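Local coordinates for protein epoxide hydrolase (PDB 3G02) that probably hydrolyses epoxides to vicinal diols, being an alpha/beta-hydrolase-fold enzyme present here as an enantioselective variant obtained by directed evolution, at residues A[9-15]-A[179-183]; A[97-103]-A[143-149]; A[17-22]-A[83-89]; A[196-200]-A[212-217]. The protein carries 9 engineered substitutions. Residue numbers count along the deposited sequence, not the author numbering.

Overall arrangement
Contacts 1, 2 and 3 form one block at the sheet edge built by strands 87-92, 95-102 and 143-148; contact 4 lies deeper, by the active site. Centres are about 12 Å (contacts 1 and 2), 10 Å (2 and 3) and 16 Å (1 and 3) apart, and all three pairs touch. Phe9 of contact 1 meets Phe99 and Phe103 of contact 2 and Phe88 of contact 3; His98 NE2 and Gln87 OE1, 2.8 Å apart, couple contacts 2 and 3. Centre to centre, contact 4 lies about 17 Å from contact 2; its engineered Phe216 side chain is about 4 Å from that of His375, a predicted proton donor, and about 5 Å from that of Asp193, the predicted nucleophile.

Contact 1. Residues A[9-15]-A[179-183]; sequences FPSSASI and KDLGF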
# COMPACT_ATOMS: atom_id res chain seq x y z
N PHE A 9 -28.17 31.47 -6.96
CA PHE A 9 -28.17 31.14 -5.54
C PHE A 9 -29.54 31.38 -4.92
O PHE A 9 -30.26 32.29 -5.36
CB PHE A 9 -27.12 31.98 -4.80
CG PHE A 9 -25.73 31.39 -4.79
CD1 PHE A 9 -25.31 30.50 -5.78
CD2 PHE A 9 -24.83 31.75 -3.80
CE1 PHE A 9 -24.02 29.97 -5.77
CE2 PHE A 9 -23.55 31.23 -3.77
CZ PHE A 9 -23.14 30.34 -4.76
N PRO A 10 -29.92 30.57 -3.92
CA PRO A 10 -31.17 30.80 -3.19
C PRO A 10 -31.20 32.20 -2.57
O PRO A 10 -30.14 32.75 -2.25
CB PRO A 10 -31.15 29.74 -2.09
CG PRO A 10 -30.27 28.67 -2.64
CD PRO A 10 -29.21 29.38 -3.40
N SER A 11 -32.40 32.76 -2.43
CA SER A 11 -32.56 34.11 -1.88
C SER A 11 -32.02 34.22 -0.45
O SER A 11 -31.59 35.29 -0.03
CB SER A 11 -34.02 34.54 -1.92
OG SER A 11 -34.82 33.73 -1.07
N SER A 12 -32.06 33.11 0.28
CA SER A 12 -31.61 33.05 1.67
C SER A 12 -30.09 32.87 1.82
O SER A 12 -29.57 32.89 2.94
CB SER A 12 -32.36 31.95 2.43
OG SER A 12 -32.24 30.70 1.76
N ALA A 13 -29.40 32.67 0.70
CA ALA A 13 -27.94 32.52 0.72
C ALA A 13 -27.26 33.78 1.23
O ALA A 13 -27.61 34.89 0.83
CB ALA A 13 -27.41 32.16 -0.67
N SER A 14 -26.29 33.60 2.13
CA SER A 14 -25.54 34.72 2.68
C SER A 14 -24.29 35.02 1.86
O SER A 14 -23.86 36.17 1.78
CB SER A 14 -25.18 34.47 4.15
OG SER A 14 -24.49 33.24 4.32
N ILE A 15 -23.71 33.98 1.24
CA ILE A 15 -22.48 34.13 0.45
C ILE A 15 -22.72 34.58 -0.99
O ILE A 15 -23.83 34.45 -1.52
CB ILE A 15 -21.62 32.83 0.46
CG1 ILE A 15 -22.44 31.63 -0.03
CG2 ILE A 15 -21.04 32.59 1.84
CD1 ILE A 15 -21.61 30.47 -0.55
N LYS A 179 -25.35 26.02 5.19
CA LYS A 179 -25.82 27.23 5.87
C LYS A 179 -25.54 28.49 5.05
O LYS A 179 -26.41 29.36 4.90
CB LYS A 179 -25.22 27.34 7.27
CG LYS A 179 -25.83 26.38 8.26
CD LYS A 179 -25.07 26.34 9.57
CE LYS A 179 -25.82 25.50 10.59
NZ LYS A 179 -24.97 25.15 11.77
N ASP A 180 -24.33 28.58 4.51
CA ASP A 180 -23.92 29.69 3.65
C ASP A 180 -24.81 29.85 2.42
O ASP A 180 -25.06 30.98 1.97
CB ASP A 180 -22.47 29.53 3.21
CG ASP A 180 -21.47 29.82 4.31
OD1 ASP A 180 -21.89 30.17 5.44
OD2 ASP A 180 -20.26 29.68 4.06
N LEU A 181 -25.28 28.73 1.88
CA LEU A 181 -26.13 28.73 0.70
C LEU A 181 -27.60 28.99 1.05
O LEU A 181 -28.45 29.04 0.16
CB LEU A 181 -25.98 27.42 -0.08
CG LEU A 181 -24.65 27.21 -0.80
CD1 LEU A 181 -24.56 25.78 -1.32
CD2 LEU A 181 -24.46 28.21 -1.92
N GLY A 182 -27.87 29.15 2.34
CA GLY A 182 -29.20 29.54 2.83
C GLY A 182 -30.05 28.43 3.41
O GLY A 182 -31.27 28.57 3.55
N PHE A 183 -29.42 27.31 3.76
CA PHE A 183 -30.17 26.13 4.17
C PHE A 183 -30.09 25.81 5.67
O PHE A 183 -30.28 24.67 6.08
CB PHE A 183 -29.75 24.91 3.33
CG PHE A 183 -29.73 25.17 1.85
CD1 PHE A 183 -30.79 25.83 1.21
CD2 PHE A 183 -28.66 24.72 1.07
CE1 PHE A 183 -30.77 26.05 -0.16
CE2 PHE A 183 -28.63 24.94 -0.30
CZ PHE A 183 -29.68 25.60 -0.92
O HOH W 1 -22.17 33.49 5.58
O HOH W 2 -26.23 31.84 5.91
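Lys179, in the last turn of helix 167-180, reaches residues 9-15, part of the N-terminal loop before helix 26-38, through solvent: its O accepts a hydrogen bond from water 2 (2.7 Å), which lies 2.7 Å from Ser14 OG. Asp180 makes the direct backbone link. Its O receives the amide of Ser14 (N to O 2.9 Å) and, weakly, that of Ile15 (N to O 3.4 Å); its CB packs 3.6 Å from Ile15 CG2, and OD1 is held by Gln176. The Leu181 CA-to-CB bond points away, but the side-chain end comes back: CD2 sits 3.9 Å from the Phe9 ring centroid, 21° off the normal, a CH-pi contact over the face, and 3.9 Å from Ile15 CD1. Leu181 O instead meets carbon, with Pro10 CG and Ala13 CB each 3.4 Å away, and has no polar partner in the model. At Gly182 the helix closes in a Schellman motif: phi is +102° and its N bonds back to Lys179 O (3.0 Å). Those angles alone call for glycine, since a CB would jam against Leu181 O; it would also clash with Ser12 OG (2.3 Å) and Ala13 N (2.7 Å). A type I turn, Pro10 to Ala13, presents Ser12 OG to Gly182 O at 2.9 Å, a hydrogen bond. Phe183 CZ lies 3.6 Å from Pro10 CG, its ring against His144.

Contact 2. Residues A[97-103]-A[143-149]; sequences IHFAALF and FHLVVPS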
# COMPACT_ATOMS: atom_id res chain seq x y z
N ILE A 97 -13.57 25.85 -0.96
CA ILE A 97 -14.48 24.72 -1.15
C ILE A 97 -15.20 24.86 -2.48
O ILE A 97 -16.00 25.77 -2.67
CB ILE A 97 -15.48 24.57 0.02
CG1 ILE A 97 -14.73 24.36 1.35
CG2 ILE A 97 -16.47 23.42 -0.24
CD1 ILE A 97 -13.73 23.19 1.36
N HIS A 98 -14.87 23.95 -3.39
CA HIS A 98 -15.51 23.85 -4.69
C HIS A 98 -16.82 23.07 -4.57
O HIS A 98 -16.93 22.15 -3.75
CB HIS A 98 -14.54 23.16 -5.66
CG HIS A 98 -15.19 22.65 -6.91
ND1 HIS A 98 -15.71 21.37 -7.01
CD2 HIS A 98 -15.39 23.24 -8.11
CE1 HIS A 98 -16.21 21.21 -8.22
NE2 HIS A 98 -16.04 22.32 -8.90
N PHE A 99 -17.81 23.44 -5.37
CA PHE A 99 -19.03 22.65 -5.46
C PHE A 99 -19.71 22.83 -6.80
O PHE A 99 -19.63 23.90 -7.41
CB PHE A 99 -20.02 22.94 -4.30
CG PHE A 99 -20.46 24.38 -4.20
CD1 PHE A 99 -19.71 25.30 -3.49
CD2 PHE A 99 -21.67 24.78 -4.76
CE1 PHE A 99 -20.13 26.63 -3.37
CE2 PHE A 99 -22.10 26.11 -4.65
CZ PHE A 99 -21.33 27.03 -3.95
N ALA A 100 -20.35 21.76 -7.28
CA ALA A 100 -21.26 21.84 -8.40
C ALA A 100 -22.67 21.90 -7.82
O ALA A 100 -22.91 21.45 -6.70
CB ALA A 100 -21.11 20.62 -9.30
N ALA A 101 -23.61 22.46 -8.57
CA ALA A 101 -24.97 22.60 -8.06
C ALA A 101 -26.00 22.75 -9.15
O ALA A 101 -25.72 23.30 -10.21
CB ALA A 101 -25.06 23.78 -7.10
N LEU A 102 -27.20 22.25 -8.86
CA LEU A 102 -28.40 22.69 -9.57
C LEU A 102 -29.29 23.34 -8.53
O LEU A 102 -29.78 22.67 -7.62
CB LEU A 102 -29.14 21.52 -10.23
CG LEU A 102 -28.48 20.81 -11.41
CD1 LEU A 102 -29.39 19.67 -11.87
CD2 LEU A 102 -28.19 21.75 -12.58
N PHE A 103 -29.46 24.66 -8.64
CA PHE A 103 -30.34 25.39 -7.75
C PHE A 103 -31.71 25.59 -8.36
O PHE A 103 -31.84 26.00 -9.51
CB PHE A 103 -29.73 26.75 -7.38
CG PHE A 103 -28.51 26.67 -6.52
CD1 PHE A 103 -28.59 26.18 -5.21
CD2 PHE A 103 -27.28 27.08 -7.00
CE1 PHE A 103 -27.46 26.10 -4.41
CE2 PHE A 103 -26.14 27.01 -6.20
CZ PHE A 103 -26.23 26.52 -4.91
N PHE A 143 -35.86 20.12 -5.80
CA PHE A 143 -34.74 20.09 -4.86
C PHE A 143 -33.68 21.11 -5.24
O PHE A 143 -33.57 21.50 -6.41
CB PHE A 143 -34.07 18.71 -4.82
CG PHE A 143 -35.03 17.55 -4.73
CD1 PHE A 143 -36.09 17.56 -3.83
CD2 PHE A 143 -34.83 16.41 -5.51
CE1 PHE A 143 -36.97 16.47 -3.73
CE2 PHE A 143 -35.69 15.32 -5.42
CZ PHE A 143 -36.76 15.35 -4.52
N HIS A 144 -32.89 21.54 -4.26
CA HIS A 144 -31.59 22.13 -4.53
C HIS A 144 -30.60 20.99 -4.43
O HIS A 144 -30.62 20.25 -3.44
CB HIS A 144 -31.24 23.20 -3.49
CG HIS A 144 -32.12 24.41 -3.53
ND1 HIS A 144 -32.15 25.27 -4.61
CD2 HIS A 144 -32.96 24.93 -2.61
CE1 HIS A 144 -33.00 26.25 -4.36
NE2 HIS A 144 -33.50 26.07 -3.15
N LEU A 145 -29.76 20.83 -5.44
CA LEU A 145 -28.79 19.74 -5.46
C LEU A 145 -27.38 20.32 -5.40
O LEU A 145 -26.90 20.90 -6.37
CB LEU A 145 -28.99 18.85 -6.69
CG LEU A 145 -30.39 18.22 -6.78
CD1 LEU A 145 -30.74 17.90 -8.22
CD2 LEU A 145 -30.51 17.00 -5.88
N VAL A 146 -26.75 20.16 -4.24
CA VAL A 146 -25.40 20.67 -4.01
C VAL A 146 -24.43 19.50 -3.92
O VAL A 146 -24.65 18.56 -3.15
CB VAL A 146 -25.34 21.49 -2.69
CG1 VAL A 146 -23.94 22.09 -2.48
CG2 VAL A 146 -26.40 22.60 -2.69
N VAL A 147 -23.39 19.55 -4.74
CA VAL A 147 -22.39 18.48 -4.83
C VAL A 147 -21.01 19.07 -4.50
O VAL A 147 -20.29 19.53 -5.40
CB VAL A 147 -22.38 17.82 -6.23
CG1 VAL A 147 -21.46 16.61 -6.22
CG2 VAL A 147 -23.79 17.41 -6.65
N PRO A 148 -20.64 19.05 -3.20
CA PRO A 148 -19.37 19.64 -2.83
C PRO A 148 -18.18 18.73 -3.11
O PRO A 148 -18.30 17.50 -3.10
CB PRO A 148 -19.51 19.84 -1.32
CG PRO A 148 -20.44 18.80 -0.88
CD PRO A 148 -21.38 18.53 -2.04
N SER A 149 -17.04 19.36 -3.37
CA SER A 149 -15.78 18.64 -3.32
C SER A 149 -15.31 18.71 -1.88
O SER A 149 -15.10 19.80 -1.33
CB SER A 149 -14.75 19.29 -4.24
OG SER A 149 -15.09 19.08 -5.60
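Small and branched apolar residues fill the centre of this antiparallel strand pair, in which strand 143-148 joins strand 95-102 to the parallel part of the alpha/beta hydrolase sheet. Ala100, Leu102, Leu145 and Val147 share one face, where Ala100 CB is 4.3 Å from Val147 CB and Leu102 CD1 4.3 Å from Leu145 CD1; helix 126-135 packs against it. Phe99, Ala101, Val146 and Pro148 occupy the other, turned to helix 167-180, with Phe99 CD2 4.2 Å from Val146 CG1. The axes of segments 97-102 and 143-148 approach to 4.5 Å, their N-to-C directions 153° apart, and two hydrogen-bonded pairs fix the register: Ala100 N to Val147 O 2.9 Å and Val147 N to Ala100 O 2.8 Å, then Leu102 N to Leu145 O 2.8 Å and Leu145 N to Leu102 O 2.9 Å. Between them, Ala101 CA comes within 3.1 Å of Leu145 O in a CA-H...O contact. Beyond one end, Phe103 CE1 touches Val146 CG2 (4.0 Å). The other end turns polar. Ser149 N donates to His98 O (2.8 Å), His98 NE2 is hydrogen-bonded to Gln87 OE1, and His98 ND1 forms a 2.8 Å hydrogen bond with Ser149 OG.

Contact 3. Residues A[17-22]-A[83-89]; sequences PNPFTV and NSFPQFT
Phe20 lays its ring beside Thr89 and Gln87, with CD1 3.7 Å from Thr89 CG2 and CD2 3.9 Å from Gln87 OE1, which lies at the ring edge; chi1 is -179° (t) and chi2 82°. A single beta bridge, Pro19 to Phe88 (CA to CA 4.4 Å), joins the N-terminal loop to the start of strand 87-92, outermost within this chain in the alpha/beta hydrolase sheet. Residues 17-22 are extended (phi -59° to -127°, psi 90° to 138°), as are 87-89. Two backbone hydrogen bonds make the bridge: Thr89 N to Asn18 O 3.1 Å and Phe20 N to Gln87 O 2.8 Å. Water 3 extends it, accepting from Asn18 N (2.8 Å) and donating to Thr89 O (2.9 Å). Pro17 CB packs 4.0 Å from Phe88 CE2 (Phe88 chi1 -52°, m). Gln87 OE1 is hydrogen-bonded to His98. Before the strand, Asn83 (chi1 -68°, m) pairs with the Val22 backbone through both ends of its side-chain amide: Val22 N to Asn83 OD1 is 2.8 Å, and Asn83 ND2 to Val22 O 2.9 Å.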
# COMPACT_ATOMS: atom_id res chain seq x y z
N PRO A 17 -22.09 34.36 -5.09
CA PRO A 17 -21.72 33.37 -6.10
C PRO A 17 -20.39 33.70 -6.77
O PRO A 17 -20.22 34.79 -7.32
CB PRO A 17 -22.88 33.44 -7.11
CG PRO A 17 -23.43 34.82 -6.95
CD PRO A 17 -23.26 35.16 -5.49
N ASN A 18 -19.45 32.77 -6.69
CA ASN A 18 -18.18 32.88 -7.40
C ASN A 18 -18.09 31.74 -8.41
O ASN A 18 -17.58 30.67 -8.07
CB ASN A 18 -17.00 32.84 -6.43
CG ASN A 18 -16.98 34.01 -5.47
OD1 ASN A 18 -16.72 35.15 -5.86
ND2 ASN A 18 -17.26 33.74 -4.20
N PRO A 19 -18.57 31.97 -9.64
CA PRO A 19 -18.61 30.92 -10.66
C PRO A 19 -17.22 30.37 -10.94
O PRO A 19 -16.26 31.14 -11.06
CB PRO A 19 -19.14 31.64 -11.90
CG PRO A 19 -19.85 32.84 -11.38
CD PRO A 19 -19.10 33.25 -10.16
N PHE A 20 -17.12 29.05 -11.03
CA PHE A 20 -15.86 28.39 -11.24
C PHE A 20 -15.86 27.70 -12.60
O PHE A 20 -16.86 27.09 -13.00
CB PHE A 20 -15.61 27.37 -10.12
CG PHE A 20 -14.31 26.64 -10.23
CD1 PHE A 20 -13.13 27.22 -9.78
CD2 PHE A 20 -14.26 25.36 -10.78
CE1 PHE A 20 -11.92 26.54 -9.88
CE2 PHE A 20 -13.05 24.68 -10.89
CZ PHE A 20 -11.88 25.26 -10.44
N THR A 21 -14.74 27.82 -13.31
CA THR A 21 -14.56 27.17 -14.60
C THR A 21 -13.26 26.37 -14.56
O THR A 21 -12.21 26.90 -14.20
CB THR A 21 -14.50 28.21 -15.76
OG1 THR A 21 -15.67 29.04 -15.71
CG2 THR A 21 -14.43 27.53 -17.12
N VAL A 22 -13.35 25.10 -14.92
CA VAL A 22 -12.16 24.26 -15.04
C VAL A 22 -11.41 24.67 -16.31
O VAL A 22 -11.97 24.64 -17.41
CB VAL A 22 -12.50 22.75 -15.07
CG1 VAL A 22 -11.22 21.92 -15.14
CG2 VAL A 22 -13.33 22.36 -13.84
N ASN A 83 -17.60 21.67 -17.16
CA ASN A 83 -18.08 23.04 -17.21
C ASN A 83 -19.51 23.20 -17.72
O ASN A 83 -20.02 24.32 -17.82
CB ASN A 83 -17.11 23.89 -18.03
CG ASN A 83 -15.76 24.07 -17.35
OD1 ASN A 83 -15.68 24.09 -16.12
ND2 ASN A 83 -14.70 24.19 -18.14
N SER A 84 -20.16 22.08 -18.02
CA SER A 84 -21.55 22.09 -18.50
C SER A 84 -22.58 22.29 -17.38
O SER A 84 -23.74 22.55 -17.66
CB SER A 84 -21.87 20.81 -19.30
OG SER A 84 -21.89 19.66 -18.47
N PHE A 85 -22.14 22.14 -16.13
CA PHE A 85 -23.00 22.36 -14.97
C PHE A 85 -22.49 23.54 -14.15
O PHE A 85 -21.29 23.84 -14.20
CB PHE A 85 -23.06 21.10 -14.10
CG PHE A 85 -23.89 20.00 -14.69
CD1 PHE A 85 -25.25 19.89 -14.40
CD2 PHE A 85 -23.31 19.06 -15.54
CE1 PHE A 85 -26.01 18.87 -14.96
CE2 PHE A 85 -24.06 18.03 -16.09
CZ PHE A 85 -25.42 17.93 -15.80
N PRO A 86 -23.38 24.21 -13.40
CA PRO A 86 -22.92 25.31 -12.54
C PRO A 86 -21.91 24.81 -11.51
O PRO A 86 -22.15 23.81 -10.84
CB PRO A 86 -24.21 25.77 -11.84
CG PRO A 86 -25.31 25.36 -12.76
CD PRO A 86 -24.85 24.04 -13.32
N GLN A 87 -20.77 25.50 -11.44
CA GLN A 87 -19.76 25.25 -10.41
C GLN A 87 -19.40 26.57 -9.74
O GLN A 87 -19.41 27.63 -10.38
CB GLN A 87 -18.48 24.66 -10.99
CG GLN A 87 -18.61 23.34 -11.71
CD GLN A 87 -17.30 22.95 -12.35
OE1 GLN A 87 -16.46 22.32 -11.71
NE2 GLN A 87 -17.10 23.34 -13.60
N PHE A 88 -19.06 26.49 -8.46
CA PHE A 88 -18.67 27.65 -7.67
C PHE A 88 -17.58 27.29 -6.69
O PHE A 88 -17.32 26.11 -6.43
CB PHE A 88 -19.88 28.19 -6.89
CG PHE A 88 -21.10 28.44 -7.73
CD1 PHE A 88 -22.02 27.41 -7.94
CD2 PHE A 88 -21.33 29.69 -8.29
CE1 PHE A 88 -23.16 27.63 -8.71
CE2 PHE A 88 -22.47 29.92 -9.06
CZ PHE A 88 -23.38 28.89 -9.28
N THR A 89 -16.92 28.31 -6.15
CA THR A 89 -16.10 28.12 -4.95
C THR A 89 -16.53 29.11 -3.89
O THR A 89 -17.01 30.21 -4.19
CB THR A 89 -14.58 28.30 -5.21
OG1 THR A 89 -14.31 29.63 -5.67
CG2 THR A 89 -14.07 27.29 -6.23
O HOH W 3 -19.74 31.01 -4.51
O HOH W 4 -14.85 30.17 -8.18
O HOH W 5 -19.50 27.71 -13.56

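Contact 4. Residues A[196-200]-A[212-217]; sequences SFVGR and VHLNFC. Engineered in segment 212-217: Phe216 (natural residue Leu). With FMT (formic acid), chain D.
Ser196, Leu214 and Arg200 carry most of this buried contact between helix 194-205 and strand 209-214, consecutive elements of a beta-alpha-beta unit. The helix follows a probable nucleophile elbow carrying Asp193, the predicted nucleophile, and the Leu214 side chain touches the elbow residues. Segments 196-200 and 212-214 run nearly antiparallel, at 159°, with axes 8.8 Å apart; the CA atoms of Ser196 and Leu214 are 5.9 Å apart, those of Gly199 and Val212 6.5 Å. Helical phi/psi holds throughout 196-200. Leu214 (chi1 -53°, chi2 180°) points at the helix, bringing CD2 to 3.7 Å from Ser196 CA, and Gly199 O packs 3.6 Å from Val212 CG2. Ser196 (chi1 -79°, m) faces the chain beyond the strand end, where OG donates to Phe216 O at 2.9 Å; Gly191 O is a weak hydrogen-bond partner of the same OG. Phe216, an engineered replacement of leucine, has chi1 -174° (t) and packs its ring near His375, a predicted proton donor. Arg200 (chi1 179°, chi2 169°, chi3 -68°, chi4 -87°) brings its guanidinium near Cys217, NH2 to SG 4.0 Å. Arg200 NE donates a hydrogen bond to FMT O2 at 2.7 Å, with a weak one from NH2 at 3.2 Å, and NH1 donates to Thr361 O and Leu335 O. The buried cation thus spends its protons on carbonyl oxygens and a formic acid probably from the crystallisation liquor, consistent with a polar cavity but not evidence of a substrate site.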
# COMPACT_ATOMS: atom_id res chain seq x y z
N SER A 196 -20.57 8.84 3.38
CA SER A 196 -21.57 8.23 4.26
C SER A 196 -21.26 8.55 5.72
O SER A 196 -22.15 8.94 6.47
CB SER A 196 -21.65 6.72 4.08
OG SER A 196 -22.39 6.38 2.92
N PHE A 197 -19.99 8.38 6.10
CA PHE A 197 -19.60 8.64 7.48
C PHE A 197 -19.72 10.12 7.82
O PHE A 197 -20.19 10.46 8.90
CB PHE A 197 -18.22 8.09 7.84
CG PHE A 197 -18.01 7.94 9.32
CD1 PHE A 197 -18.35 6.75 9.97
CD2 PHE A 197 -17.53 9.01 10.08
CE1 PHE A 197 -18.18 6.62 11.35
CE2 PHE A 197 -17.36 8.88 11.46
CZ PHE A 197 -17.69 7.69 12.09
N VAL A 198 -19.33 10.98 6.88
CA VAL A 198 -19.57 12.42 7.02
C VAL A 198 -21.08 12.67 7.19
O VAL A 198 -21.49 13.40 8.09
CB VAL A 198 -19.00 13.22 5.84
CG1 VAL A 198 -19.32 14.71 5.96
CG2 VAL A 198 -17.49 13.02 5.75
N GLY A 199 -21.89 12.02 6.35
CA GLY A 199 -23.35 12.10 6.46
C GLY A 199 -23.90 11.62 7.79
O GLY A 199 -24.83 12.23 8.34
N ARG A 200 -23.34 10.54 8.31
CA ARG A 200 -23.73 10.02 9.63
C ARG A 200 -23.48 11.07 10.71
O ARG A 200 -24.36 11.32 11.54
CB ARG A 200 -22.97 8.72 9.95
CG ARG A 200 -23.32 8.13 11.32
CD ARG A 200 -22.78 6.72 11.50
NE ARG A 200 -23.45 5.75 10.63
CZ ARG A 200 -24.58 5.11 10.93
NH1 ARG A 200 -25.19 5.32 12.09
NH2 ARG A 200 -25.10 4.25 10.06
N VAL A 212 -30.99 11.73 6.53
CA VAL A 212 -29.80 11.16 5.89
C VAL A 212 -30.17 9.94 5.05
O VAL A 212 -30.80 9.01 5.54
CB VAL A 212 -28.71 10.77 6.92
CG1 VAL A 212 -27.46 10.24 6.23
CG2 VAL A 212 -28.33 11.96 7.79
N HIS A 213 -29.78 9.96 3.77
CA HIS A 213 -29.87 8.79 2.91
C HIS A 213 -28.46 8.33 2.55
O HIS A 213 -27.64 9.13 2.10
CB HIS A 213 -30.66 9.09 1.64
CG HIS A 213 -30.69 7.94 0.68
ND1 HIS A 213 -29.67 7.69 -0.22
CD2 HIS A 213 -31.61 6.97 0.48
CE1 HIS A 213 -29.97 6.62 -0.93
NE2 HIS A 213 -31.14 6.16 -0.53
N LEU A 214 -28.20 7.04 2.75
CA LEU A 214 -26.89 6.44 2.44
C LEU A 214 -27.01 5.29 1.46
O LEU A 214 -28.01 4.59 1.43
CB LEU A 214 -26.22 5.93 3.72
CG LEU A 214 -26.05 6.88 4.92
CD1 LEU A 214 -25.36 6.14 6.05
CD2 LEU A 214 -25.28 8.13 4.53
N ASN A 215 -25.96 5.09 0.66
CA ASN A 215 -25.84 3.87 -0.14
C ASN A 215 -24.61 3.04 0.25
O ASN A 215 -24.16 2.18 -0.50
CB ASN A 215 -25.87 4.15 -1.65
CG ASN A 215 -24.71 5.02 -2.10
OD1 ASN A 215 -23.70 4.52 -2.60
ND2 ASN A 215 -24.85 6.32 -1.94
N PHE A 216 -24.09 3.31 1.45
CA PHE A 216 -22.91 2.64 1.96
C PHE A 216 -22.90 2.74 3.48
O PHE A 216 -23.18 3.81 4.02
CB PHE A 216 -21.66 3.32 1.39
CG PHE A 216 -20.36 2.63 1.72
CD1 PHE A 216 -19.84 1.66 0.87
CD2 PHE A 216 -19.65 2.96 2.87
CE1 PHE A 216 -18.63 1.02 1.16
CE2 PHE A 216 -18.45 2.32 3.18
CZ PHE A 216 -17.94 1.36 2.32
N CYS A 217 -22.59 1.64 4.15
CA CYS A 217 -22.42 1.64 5.60
C CYS A 217 -21.18 0.84 5.97
O CYS A 217 -21.04 -0.32 5.59
CB CYS A 217 -23.65 1.08 6.31
SG CYS A 217 -23.52 1.15 8.13
C FMT D . -21.50 5.05 7.63
O1 FMT D . -20.70 4.36 7.00
O2 FMT D . -22.34 4.59 8.40